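Local coordinates for protein SusD homolog (Bacteroides thetaiotaomicron, PDB 4MRU) that probably binds mucin O-glycans at the cell surface as a SusD-like outer-membrane lipoprotein, handing sugars to a partner transporter in the manner of its family, at residues E60-G64 against F302-I308; R114-M118 against P129-V133; Q119-D123 against Q152-Y156; Q288-M294 against T309-N313. All blocks are in the same frame, centred on the assembly; numbering follows the deposited sequence. Where two conformers were deposited one is given.

Interaction 1. Residues E60-G64 against F302-I308; sequences ETRTG and FSDDDMI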
loop_
_atom_site.group_PDB
_atom_site.type_symbol
_atom_site.label_atom_id
_atom_site.label_comp_id
_atom_site.label_asym_id
_atom_site.label_seq_id
_atom_site.Cartn_x
_atom_site.Cartn_y
_atom_site.Cartn_z
ATOM N N GLU A 60 -9.456 14.851 0.997
ATOM C CA GLU A 60 -10.786 14.897 0.451
ATOM C C GLU A 60 -11.130 16.369 0.232
ATOM O O GLU A 60 -10.871 17.235 1.059
ATOM C CB GLU A 60 -11.778 14.198 1.400
ATOM C CG GLU A 60 -11.388 12.787 1.892
ATOM C CD GLU A 60 -10.900 12.731 3.323
ATOM O OE1 GLU A 60 -10.298 13.719 3.772
ATOM O OE2 GLU A 60 -11.094 11.676 3.982
ATOM N N THR A 61 -11.713 16.656 -0.908
ATOM C CA THR A 61 -12.084 18.023 -1.270
ATOM C C THR A 61 -13.445 18.426 -0.809
ATOM O O THR A 61 -13.787 19.618 -0.834
ATOM C CB THR A 61 -12.128 18.178 -2.811
ATOM O OG1 THR A 61 -13.071 17.232 -3.348
ATOM C CG2 THR A 61 -10.781 17.957 -3.397
ATOM N N ARG A 62 -14.241 17.463 -0.338
ATOM C CA ARG A 62 -15.641 17.758 -0.042
ATOM C C ARG A 62 -15.821 18.253 1.389
ATOM O O ARG A 62 -15.821 17.461 2.328
ATOM C CB ARG A 62 -16.532 16.537 -0.319
ATOM C CG ARG A 62 -16.480 16.112 -1.796
ATOM C CD ARG A 62 -16.973 17.232 -2.719
ATOM N NE ARG A 62 -16.722 16.934 -4.122
ATOM C CZ ARG A 62 -16.919 17.776 -5.125
ATOM N NH1 ARG A 62 -17.397 19.012 -4.892
ATOM N NH2 ARG A 62 -16.645 17.371 -6.373
ATOM N N THR A 63 -16.026 19.571 1.512
ATOM C CA THR A 63 -16.037 20.278 2.820
ATOM C C THR A 63 -17.265 19.952 3.629
ATOM O O THR A 63 -17.275 20.141 4.854
ATOM C CB THR A 63 -15.939 21.803 2.639
ATOM O OG1 THR A 63 -17.014 22.268 1.791
ATOM C CG2 THR A 63 -14.599 22.137 2.021
ATOM N N GLY A 64 -18.290 19.433 2.974
ATOM C CA GLY A 64 -19.476 18.977 3.681
ATOM C C GLY A 64 -19.296 17.663 4.410
ATOM O O GLY A 64 -20.117 17.308 5.240
ATOM N N PHE A 302 -13.566 26.740 3.614
ATOM C CA PHE A 302 -13.722 27.199 2.234
ATOM C C PHE A 302 -14.671 26.307 1.420
ATOM O O PHE A 302 -15.241 25.340 1.959
ATOM C CB PHE A 302 -12.325 27.304 1.627
ATOM C CG PHE A 302 -11.476 28.342 2.308
ATOM C CD1 PHE A 302 -11.923 29.655 2.435
ATOM C CD2 PHE A 302 -10.283 27.997 2.903
ATOM C CE1 PHE A 302 -11.162 30.606 3.100
ATOM C CE2 PHE A 302 -9.516 28.939 3.557
ATOM C CZ PHE A 302 -9.944 30.246 3.647
ATOM N N SER A 303 -14.848 26.647 0.134
ATOM C CA SER A 303 -15.757 25.923 -0.758
ATOM C C SER A 303 -15.081 24.699 -1.329
ATOM O O SER A 303 -13.859 24.593 -1.322
ATOM C CB SER A 303 -16.240 26.828 -1.901
ATOM O OG SER A 303 -15.215 27.088 -2.884
ATOM N N ASP A 304 -15.876 23.740 -1.780
ATOM C CA ASP A 304 -15.328 22.601 -2.529
ATOM C C ASP A 304 -14.515 23.069 -3.763
ATOM O O ASP A 304 -13.433 22.521 -4.049
ATOM C CB ASP A 304 -16.440 21.654 -2.970
ATOM C CG ASP A 304 -17.151 20.989 -1.808
ATOM O OD1 ASP A 304 -16.847 21.287 -0.650
ATOM O OD2 ASP A 304 -18.061 20.167 -2.058
ATOM N N ASP A 305 -14.985 24.100 -4.455
ATOM C CA ASP A 305 -14.278 24.583 -5.638
ATOM C C ASP A 305 -12.895 25.106 -5.266
ATOM O O ASP A 305 -11.941 24.876 -5.995
ATOM C CB ASP A 305 -15.060 25.680 -6.355
ATOM C CG ASP A 305 -14.525 25.942 -7.758
ATOM O OD1 ASP A 305 -14.590 25.021 -8.610
ATOM O OD2 ASP A 305 -14.019 27.064 -8.002
ATOM N N ASP A 306 -12.801 25.788 -4.119
ATOM C CA ASP A 306 -11.500 26.238 -3.578
ATOM C C ASP A 306 -10.512 25.065 -3.363
ATOM O O ASP A 306 -9.311 25.157 -3.648
ATOM C CB ASP A 306 -11.687 26.967 -2.231
ATOM C CG ASP A 306 -12.368 28.318 -2.328
ATOM O OD1 ASP A 306 -12.229 28.972 -3.358
ATOM O OD2 ASP A 306 -13.046 28.758 -1.338
HETATM N N MSE A 307 -11.009 23.964 -2.800
HETATM C CA MSE A 307 -10.190 22.772 -2.510
HETATM C C MSE A 307 -9.804 22.078 -3.783
HETATM O O MSE A 307 -8.711 21.563 -3.898
HETATM C CB MSE A 307 -10.928 21.736 -1.646
HETATM C CG MSE A 307 -11.474 22.227 -0.312
HETATM SE SE MSE A 307 -10.018 22.861 0.885
HETATM C CE MSE A 307 -10.268 24.692 0.462
ATOM N N ILE A 308 -10.701 22.067 -4.755
ATOM C CA ILE A 308 -10.455 21.393 -6.027
ATOM C C ILE A 308 -9.443 22.166 -6.869
ATOM O O ILE A 308 -8.554 21.589 -7.440
ATOM C CB ILE A 308 -11.768 21.228 -6.808
ATOM C CG1 ILE A 308 -12.625 20.134 -6.163
ATOM C CG2 ILE A 308 -11.520 20.936 -8.297
ATOM C CD1 ILE A 308 -14.087 20.215 -6.561
HETATM O O HOH W 1 -19.069 19.019 0.221
#

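Interaction 2. Residues R114-M118 against P129-V133; sequences RVTIM and PYSKV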
loop_
_atom_site.group_PDB
_atom_site.type_symbol
_atom_site.label_atom_id
_atom_site.label_comp_id
_atom_site.label_asym_id
_atom_site.label_seq_id
_atom_site.Cartn_x
_atom_site.Cartn_y
_atom_site.Cartn_z
ATOM N N ARG A 114 -5.510 -14.696 -4.348
ATOM C CA ARG A 114 -6.182 -14.582 -3.066
ATOM C C ARG A 114 -5.223 -14.051 -1.978
ATOM O O ARG A 114 -5.590 -13.188 -1.180
ATOM C CB ARG A 114 -6.781 -15.899 -2.669
ATOM C CG ARG A 114 -7.257 -15.921 -1.223
ATOM C CD ARG A 114 -8.123 -17.145 -1.040
ATOM N NE ARG A 114 -8.439 -17.409 0.357
ATOM C CZ ARG A 114 -7.783 -18.241 1.147
ATOM N NH1 ARG A 114 -6.700 -18.917 0.739
ATOM N NH2 ARG A 114 -8.227 -18.409 2.380
ATOM N N VAL A 115 -4.009 -14.578 -1.927
ATOM C CA VAL A 115 -3.051 -14.070 -0.993
ATOM C C VAL A 115 -2.816 -12.577 -1.258
ATOM O O VAL A 115 -2.765 -11.772 -0.340
ATOM C CB VAL A 115 -1.710 -14.823 -1.076
ATOM C CG1 VAL A 115 -0.648 -14.098 -0.283
ATOM C CG2 VAL A 115 -1.867 -16.265 -0.592
ATOM N N THR A 116 -2.616 -12.208 -2.512
ATOM C CA THR A 116 -2.314 -10.824 -2.836
ATOM C C THR A 116 -3.445 -9.871 -2.371
ATOM O O THR A 116 -3.186 -8.818 -1.830
ATOM C CB THR A 116 -2.055 -10.691 -4.357
ATOM O OG1 THR A 116 -1.008 -11.588 -4.741
ATOM C CG2 THR A 116 -1.694 -9.262 -4.742
ATOM N N ILE A 117 -4.698 -10.244 -2.611
ATOM C CA ILE A 117 -5.848 -9.452 -2.193
ATOM C C ILE A 117 -5.885 -9.320 -0.675
ATOM O O ILE A 117 -6.039 -8.237 -0.113
ATOM C CB ILE A 117 -7.164 -10.126 -2.640
ATOM C CG1 ILE A 117 -7.290 -10.065 -4.140
ATOM C CG2 ILE A 117 -8.365 -9.436 -2.000
ATOM C CD1 ILE A 117 -8.282 -11.057 -4.735
HETATM N N MSE A 118 -5.740 -10.463 -0.014
HETATM C CA MSE A 118 -6.004 -10.514 1.406
HETATM C C MSE A 118 -4.825 -10.091 2.274
HETATM O O MSE A 118 -5.019 -9.776 3.459
HETATM C CB MSE A 118 -6.396 -11.933 1.780
HETATM C CG MSE A 118 -7.726 -12.354 1.154
HETATM SE SE MSE A 118 -9.204 -11.164 1.746
HETATM C CE MSE A 118 -10.562 -11.623 0.380
ATOM N N PRO A 129 -11.280 -13.142 8.711
ATOM C CA PRO A 129 -11.668 -14.431 8.143
ATOM C C PRO A 129 -10.758 -14.749 6.969
ATOM O O PRO A 129 -10.467 -13.879 6.193
ATOM C CB PRO A 129 -13.091 -14.197 7.656
ATOM C CG PRO A 129 -13.540 -12.931 8.301
ATOM C CD PRO A 129 -12.324 -12.119 8.546
ATOM N N TYR A 130 -10.210 -15.949 6.948
ATOM C CA TYR A 130 -9.293 -16.352 5.934
ATOM C C TYR A 130 -9.357 -17.890 5.772
ATOM O O TYR A 130 -10.026 -18.361 4.881
ATOM C CB TYR A 130 -7.852 -15.898 6.241
ATOM C CG TYR A 130 -6.945 -16.104 5.012
ATOM C CD1 TYR A 130 -7.090 -15.322 3.879
ATOM C CD2 TYR A 130 -5.938 -17.050 5.014
ATOM C CE1 TYR A 130 -6.275 -15.499 2.750
ATOM C CE2 TYR A 130 -5.107 -17.208 3.924
ATOM C CZ TYR A 130 -5.297 -16.461 2.788
ATOM O OH TYR A 130 -4.512 -16.639 1.691
ATOM N N SER A 131 -8.730 -18.661 6.659
ATOM C CA SER A 131 -8.674 -20.131 6.498
ATOM C C SER A 131 -10.040 -20.841 6.641
ATOM O O SER A 131 -10.234 -21.922 6.099
ATOM C CB SER A 131 -7.646 -20.771 7.472
ATOM O OG SER A 131 -8.085 -20.651 8.827
ATOM N N LYS A 132 -10.972 -20.261 7.381
ATOM C CA LYS A 132 -12.254 -20.938 7.663
ATOM C C LYS A 132 -13.409 -20.361 6.863
ATOM O O LYS A 132 -14.568 -20.570 7.201
ATOM C CB LYS A 132 -12.566 -20.852 9.157
ATOM C CG LYS A 132 -11.533 -21.589 10.011
ATOM C CD LYS A 132 -11.616 -21.148 11.449
ATOM C CE LYS A 132 -10.686 -21.962 12.327
ATOM N NZ LYS A 132 -10.837 -21.517 13.731
ATOM N N VAL A 133 -13.113 -19.601 5.820
ATOM C CA VAL A 133 -14.175 -19.119 4.958
ATOM C C VAL A 133 -14.678 -20.305 4.123
ATOM O O VAL A 133 -13.875 -21.015 3.531
ATOM C CB VAL A 133 -13.697 -17.965 4.078
ATOM C CG1 VAL A 133 -14.801 -17.542 3.126
ATOM C CG2 VAL A 133 -13.262 -16.789 4.964
#

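Interaction 3. Residues Q119-D123 against Q152-Y156; sequences QRVTD and QKDVY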
loop_
_atom_site.group_PDB
_atom_site.type_symbol
_atom_site.label_atom_id
_atom_site.label_comp_id
_atom_site.label_asym_id
_atom_site.label_seq_id
_atom_site.Cartn_x
_atom_site.Cartn_y
_atom_site.Cartn_z
ATOM N N GLN A 119 -3.609 -10.086 1.736
ATOM C CA GLN A 119 -2.477 -9.503 2.477
ATOM C C GLN A 119 -2.809 -8.056 2.881
ATOM O O GLN A 119 -2.536 -7.610 4.013
ATOM C CB GLN A 119 -1.171 -9.582 1.665
ATOM C CG GLN A 119 0.043 -8.839 2.252
ATOM C CD GLN A 119 0.249 -7.514 1.551
ATOM O OE1 GLN A 119 0.714 -7.473 0.416
ATOM N NE2 GLN A 119 -0.130 -6.424 2.201
ATOM N N ARG A 120 -3.444 -7.331 1.982
ATOM C CA ARG A 120 -3.807 -5.947 2.224
ATOM C C ARG A 120 -4.880 -5.885 3.319
ATOM O O ARG A 120 -4.825 -5.047 4.223
ATOM C CB ARG A 120 -4.311 -5.281 0.962
ATOM C CG ARG A 120 -3.237 -4.934 -0.064
ATOM C CD ARG A 120 -3.762 -4.940 -1.471
ATOM N NE ARG A 120 -5.009 -4.164 -1.611
ATOM C CZ ARG A 120 -5.049 -2.844 -1.780
ATOM N NH1 ARG A 120 -3.927 -2.118 -1.773
ATOM N NH2 ARG A 120 -6.202 -2.249 -1.878
ATOM N N VAL A 121 -5.862 -6.763 3.236
ATOM C CA VAL A 121 -6.969 -6.726 4.180
ATOM C C VAL A 121 -6.525 -7.049 5.605
ATOM O O VAL A 121 -6.907 -6.364 6.536
ATOM C CB VAL A 121 -8.102 -7.683 3.739
ATOM C CG1 VAL A 121 -9.262 -7.658 4.705
ATOM C CG2 VAL A 121 -8.577 -7.288 2.330
ATOM N N THR A 122 -5.708 -8.089 5.801
ATOM C CA THR A 122 -5.246 -8.348 7.151
ATOM C C THR A 122 -4.341 -7.192 7.646
ATOM O O THR A 122 -4.377 -6.872 8.831
ATOM C CB THR A 122 -4.523 -9.699 7.351
ATOM O OG1 THR A 122 -4.206 -9.849 8.751
ATOM C CG2 THR A 122 -3.268 -9.812 6.563
ATOM N N ASP A 123 -3.557 -6.596 6.769
ATOM C CA ASP A 123 -2.723 -5.457 7.188
ATOM C C ASP A 123 -3.544 -4.261 7.655
ATOM O O ASP A 123 -3.112 -3.526 8.555
ATOM C CB ASP A 123 -1.771 -5.009 6.074
ATOM C CG ASP A 123 -0.569 -5.937 5.915
ATOM O OD1 ASP A 123 -0.399 -6.863 6.743
ATOM O OD2 ASP A 123 0.171 -5.740 4.936
ATOM N N GLN A 152 -3.907 -12.510 12.935
ATOM C CA GLN A 152 -3.052 -12.013 11.864
ATOM C C GLN A 152 -1.829 -12.917 11.704
ATOM O O GLN A 152 -1.407 -13.207 10.571
ATOM C CB GLN A 152 -2.605 -10.591 12.102
ATOM C CG GLN A 152 -1.735 -10.027 11.007
ATOM C CD GLN A 152 -1.385 -8.558 11.216
ATOM O OE1 GLN A 152 -0.560 -8.224 12.057
ATOM N NE2 GLN A 152 -2.009 -7.670 10.438
ATOM N N LYS A 153 -1.284 -13.403 12.809
ATOM C CA LYS A 153 -0.126 -14.311 12.709
ATOM C C LYS A 153 -0.485 -15.546 11.886
ATOM O O LYS A 153 0.299 -15.987 11.023
ATOM C CB LYS A 153 0.384 -14.724 14.092
ATOM C CG LYS A 153 1.579 -15.656 14.016
ATOM C CD LYS A 153 1.958 -16.309 15.311
ATOM C CE LYS A 153 3.044 -15.595 16.102
ATOM N NZ LYS A 153 3.810 -16.595 16.911
ATOM N N ASP A 154 -1.632 -16.125 12.174
ATOM C CA ASP A 154 -2.078 -17.324 11.447
ATOM C C ASP A 154 -2.428 -17.011 10.005
ATOM O O ASP A 154 -2.209 -17.859 9.110
ATOM C CB ASP A 154 -3.264 -17.992 12.143
ATOM C CG ASP A 154 -2.847 -18.735 13.428
ATOM O OD1 ASP A 154 -1.657 -19.014 13.653
ATOM O OD2 ASP A 154 -3.738 -19.062 14.189
ATOM N N VAL A 155 -2.934 -15.815 9.743
ATOM C CA VAL A 155 -3.125 -15.452 8.346
ATOM C C VAL A 155 -1.789 -15.421 7.587
ATOM O O VAL A 155 -1.693 -16.005 6.504
ATOM C CB VAL A 155 -3.842 -14.120 8.182
ATOM C CG1 VAL A 155 -3.953 -13.772 6.716
ATOM C CG2 VAL A 155 -5.245 -14.213 8.764
ATOM N N TYR A 156 -0.784 -14.708 8.116
ATOM C CA TYR A 156 0.520 -14.607 7.446
ATOM C C TYR A 156 1.151 -15.987 7.272
ATOM O O TYR A 156 1.629 -16.326 6.192
ATOM C CB TYR A 156 1.443 -13.671 8.221
ATOM C CG TYR A 156 1.456 -12.271 7.691
ATOM C CD1 TYR A 156 0.449 -11.352 8.008
ATOM C CD2 TYR A 156 2.470 -11.841 6.834
ATOM C CE1 TYR A 156 0.496 -10.059 7.486
ATOM C CE2 TYR A 156 2.481 -10.567 6.294
ATOM C CZ TYR A 156 1.487 -9.682 6.616
ATOM O OH TYR A 156 1.541 -8.388 6.100
#

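Interaction 4. Residues Q288-M294 against T309-N313; sequences QEGYYGM and TSYSN. With EDO (1,2-ethanediol), chain M.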
loop_
_atom_site.group_PDB
_atom_site.type_symbol
_atom_site.label_atom_id
_atom_site.label_comp_id
_atom_site.label_asym_id
_atom_site.label_seq_id
_atom_site.Cartn_x
_atom_site.Cartn_y
_atom_site.Cartn_z
ATOM N N GLN A 288 -0.555 31.516 -7.546
ATOM C CA GLN A 288 -0.014 30.163 -7.555
ATOM C C GLN A 288 0.656 29.725 -8.904
ATOM O O GLN A 288 0.083 29.899 -9.982
ATOM C CB GLN A 288 -1.154 29.194 -7.229
ATOM C CG GLN A 288 -1.694 29.347 -5.788
ATOM C CD GLN A 288 -2.648 28.219 -5.334
ATOM O OE1 GLN A 288 -3.836 28.423 -5.214
ATOM N NE2 GLN A 288 -2.116 27.044 -5.102
ATOM N N GLU A 289 1.832 29.122 -8.841
ATOM C CA GLU A 289 2.382 28.402 -10.011
ATOM C C GLU A 289 3.248 27.257 -9.497
ATOM O O GLU A 289 4.308 27.519 -8.948
ATOM C CB GLU A 289 3.179 29.331 -10.914
ATOM N N GLY A 290 2.768 26.006 -9.537
ATOM C CA GLY A 290 3.585 24.910 -9.050
ATOM C C GLY A 290 2.784 23.785 -8.458
ATOM O O GLY A 290 1.619 23.595 -8.810
ATOM N N TYR A 291 3.409 23.060 -7.511
ATOM C CA TYR A 291 2.814 21.902 -6.893
ATOM C C TYR A 291 2.394 22.269 -5.464
ATOM O O TYR A 291 3.194 22.795 -4.708
ATOM C CB TYR A 291 3.811 20.783 -6.875
ATOM C CG TYR A 291 4.295 20.457 -8.281
ATOM C CD1 TYR A 291 3.481 19.755 -9.147
ATOM C CD2 TYR A 291 5.552 20.834 -8.711
ATOM C CE1 TYR A 291 3.897 19.458 -10.442
ATOM C CE2 TYR A 291 5.997 20.549 -10.018
ATOM C CZ TYR A 291 5.168 19.866 -10.872
ATOM O OH TYR A 291 5.580 19.530 -12.130
ATOM N N TYR A 292 1.131 22.034 -5.146
ATOM C CA TYR A 292 0.541 22.416 -3.862
ATOM C C TYR A 292 -0.259 21.254 -3.291
ATOM O O TYR A 292 -0.969 20.537 -4.026
ATOM C CB TYR A 292 -0.369 23.615 -4.045
ATOM C CG TYR A 292 0.313 24.872 -4.504
ATOM C CD1 TYR A 292 0.446 25.143 -5.858
ATOM C CD2 TYR A 292 0.827 25.808 -3.590
ATOM C CE1 TYR A 292 1.077 26.279 -6.298
ATOM C CE2 TYR A 292 1.434 26.994 -4.036
ATOM C CZ TYR A 292 1.542 27.225 -5.388
ATOM O OH TYR A 292 2.185 28.340 -5.906
ATOM N N GLY A 293 -0.143 21.075 -1.985
ATOM C CA GLY A 293 -0.796 19.987 -1.285
ATOM C C GLY A 293 -1.732 20.502 -0.235
ATOM O O GLY A 293 -1.531 21.603 0.276
HETATM N N MSE A 294 -2.773 19.708 0.034
HETATM C CA MSE A 294 -3.788 20.033 1.020
HETATM C C MSE A 294 -3.464 19.346 2.335
HETATM O O MSE A 294 -3.087 18.178 2.368
HETATM C CB MSE A 294 -5.145 19.560 0.469
HETATM C CG MSE A 294 -6.357 19.881 1.343
HETATM SE SE MSE A 294 -7.799 18.523 1.077
HETATM C CE MSE A 294 -7.788 18.465 -0.867
ATOM N N THR A 309 -9.538 23.491 -6.872
ATOM C CA THR A 309 -8.694 24.309 -7.771
ATOM C C THR A 309 -7.389 24.814 -7.141
ATOM O O THR A 309 -6.493 25.199 -7.864
ATOM C CB THR A 309 -9.468 25.517 -8.328
ATOM O OG1 THR A 309 -9.933 26.331 -7.247
ATOM C CG2 THR A 309 -10.680 25.066 -9.216
ATOM N N SER A 310 -7.267 24.796 -5.824
ATOM C CA SER A 310 -6.091 25.396 -5.175
ATOM C C SER A 310 -4.959 24.416 -4.902
ATOM O O SER A 310 -3.880 24.817 -4.452
ATOM C CB SER A 310 -6.507 26.019 -3.855
ATOM O OG SER A 310 -7.471 27.015 -4.112
ATOM N N TYR A 311 -5.238 23.126 -5.090
ATOM C CA TYR A 311 -4.282 22.068 -4.799
ATOM C C TYR A 311 -4.082 21.168 -6.018
ATOM O O TYR A 311 -4.982 20.966 -6.800
ATOM C CB TYR A 311 -4.745 21.233 -3.595
ATOM C CG TYR A 311 -4.964 22.120 -2.409
ATOM C CD1 TYR A 311 -3.888 22.616 -1.689
ATOM C CD2 TYR A 311 -6.242 22.449 -1.998
ATOM C CE1 TYR A 311 -4.081 23.461 -0.610
ATOM C CE2 TYR A 311 -6.450 23.294 -0.929
ATOM C CZ TYR A 311 -5.362 23.810 -0.238
ATOM O OH TYR A 311 -5.561 24.652 0.832
ATOM N N SER A 312 -2.873 20.653 -6.145
ATOM C CA SER A 312 -2.518 19.724 -7.205
ATOM C C SER A 312 -3.411 18.482 -7.161
ATOM O O SER A 312 -3.783 18.026 -6.085
ATOM C CB SER A 312 -1.049 19.307 -7.066
ATOM O OG SER A 312 -0.187 20.380 -7.312
ATOM N N ASN A 313 -3.668 17.929 -8.337
ATOM C CA ASN A 313 -4.225 16.592 -8.517
ATOM C C ASN A 313 -3.114 15.601 -8.790
ATOM O O ASN A 313 -2.010 15.991 -9.138
ATOM C CB ASN A 313 -5.185 16.600 -9.711
ATOM C CG ASN A 313 -6.091 15.385 -9.775
ATOM O OD1 ASN A 313 -6.070 14.505 -8.928
ATOM N ND2 ASN A 313 -6.881 15.338 -10.810
HETATM C C1 EDO M . 6.913 24.722 -6.010
HETATM O O1 EDO M . 5.931 24.123 -6.848
HETATM C C2 EDO M . 6.410 26.110 -5.679
HETATM O O2 EDO M . 5.121 25.876 -5.124
#

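Interaction 1. Residues E60-G64 against F302-I308
The carboxylate of Asp-304 reaches across from the first turn of helix 304-309 and is met by Arg-62 and Thr-63 on separate oxygens. Arg-62 crosses it at about a right angle: NH1 gives a nearly straight hydrogen bond to OD2 of Asp-304 (3.1 Å), completing a salt bridge in the guanidinium plane that meets the oxygen on its anti side, although the two flat groups are 67° apart. OD1 of Asp-304 takes two bonds from Thr-63, one from OG1 at 2.6 Å and one from the backbone N at 2.9 Å that arrives from above the carboxylate plane. A bend in the Arg-62 chain at chi2 (-61°) brings the guanidinium back toward the helix, with CD1 of Ile-308 over one face, 3.8 Å from NH2. Asp-257 and the carbonyl of Trp-255 also hold it. Thr-61 and Met-307 slide past each other, CB to CB 3.9 Å. With an alanine here, Thr-63 N and OG1 would probably lose their acceptor and Arg-62 one of its two carboxylates. Ser-303 and Asp-306 close a capping box at the helix start; with that N-terminus and the arginine nearby, Asp-304 is likely to stay ionised, fastening the loop after strand 58-60 electrostatically.

Interaction 2. Residues R114-M118 against P129-V133
Helix 104-125 presents Arg-114, Val-115 and Met-118 to the type I beta turn from Tyr-130 to Val-133; the closest CA pair, Met-118 and Tyr-130, is 8.1 Å apart, so side chains must bridge the gap. The ring of Tyr-130 and the guanidinium of Arg-114 arrive from opposite directions and lie flat on each other, planes 6° apart, in a cation-pi stack with CZ of Arg-114 3.8 Å from the ring centroid and NH2 above its centre. Arg-114 gets there by staying extended from CG to NE, with CG trans to the backbone N (chi1 169°); NH2 also makes a weak bond to O of Tyr-130 (3.1 Å). The contact ties a helix of the TPR-like, all-helical part of the SusD fold to the loop leading to helix 152-173. Glu-162 on that helix takes NH1 of Arg-114 and the Tyr-130 hydroxyl, while Tyr-91 accepts from NE. A leucine in place of Tyr-130 would probably leave the guanidinium with Tyr-94 but no ring stacked flat on this face, and Glu-162 without the phenol. CB of Met-118 touches CE1 of Tyr-130 at 3.7 Å, and CG2 of Val-115 lies 3.5 Å from OH of Tyr-130.

Interaction 3. Residues Q119-D123 against Q152-Y156
OD1 of Asp-123 accepts a hydrogen bond from the hydroxyl of Tyr-156 at 2.6 Å, on its syn lone pair, and it also receives the indole NE1 of Trp-502. The carboxylate lies at the edge of the tyrosine ring, its plane turned 22° from the ring's, and the two side chains cross at about a right angle. OD2 of Asp-123 takes NE2 of Gln-119 (2.8 Å), which comes from well above the carboxylate plane, and it pairs with Arg-209 of helix 192-209. With both oxygens engaged, the buried group is fixed in rotation and its charge is probably balanced by that arginine. Segments 119-123 and 152-156 run nearly antiparallel, their axes at 165° and 10.5 Å apart at closest approach, joining neighbouring helices of the TPR-like fold. Between them sits Thr-122. Its OG1 lies trans to the backbone N (chi1 -176°), which turns the hydroxyl to CG of Gln-152 at 3.4 Å and toward its main partner, the carbonyl of Gly-126; CG2 instead fills the space beside CG1 of Val-155 (4.0 Å) and CE1 of Tyr-156 (3.9 Å). Gln-152 sends NE2 to O of Thr-122 in a weak bond at 3.0 Å, while its OE1 accepts from the backbone N of Trp-502.

Interaction 4. Residues Q288-M294 against T309-N313
The ring of Tyr-311 is sandwiched: CB of Met-294 stands over the centre of one face, a CH-pi contact with 3.8 Å to the ring centroid, and CB of Ser-310 lies over the opposite face near the rim. O of Gly-293 comes within 3.2 Å of CD1 of Tyr-311, whose OH is bonded to Asp-383. Tyr-292 is likewise covered on both sides, by NE2 of Gln-288 above the centre of one face and by O2 of a bound 1,2-ethanediol, probably from the crystallisation liquor, over the other. At its edge, in plane, N of Glu-289 donates to OH of Tyr-292 (3.1 Å). NE2 of Gln-288 also gives a nearly straight bond (174°) to O of Ser-310 at 2.9 Å, with the acceptor in the amide plane. Strand 289-290 pairs with strand 283-284 in a small antiparallel hairpin, and the chain running on from it lies against the loop after helix 304-309. A two-bond clasp joins them at Ser-312: its N donates to O of Tyr-292 at 2.9 Å, and its OG, set beside the backbone N by chi1 of -67°, accepts from N of Tyr-292 at 3.0 Å and bonds the carbonyl of Thr-281.

Overall arrangement
The four contacts form two pairs on different sides of the molecule. Interactions 2 and 3, with centres 8 Å apart, share helix 104-125 and touch where CB of Tyr-130 meets CG2 of Val-155 at 4.0 Å; both are buried among helices and hold charged groups inside the core. Interactions 1 and 4, centres 13 Å apart, use successive parts of the 302-313 region, and Met-294, in the conformer given, packs against Glu-60 and Thr-61. Interaction 1 is partly buried and ionic, with a water at its margin, whereas interaction 4 is buried and joins loops through backbone bonds and aromatic faces. The pairs stay apart: interactions 1 and 3 come no nearer than about 16 Å between nearest atoms.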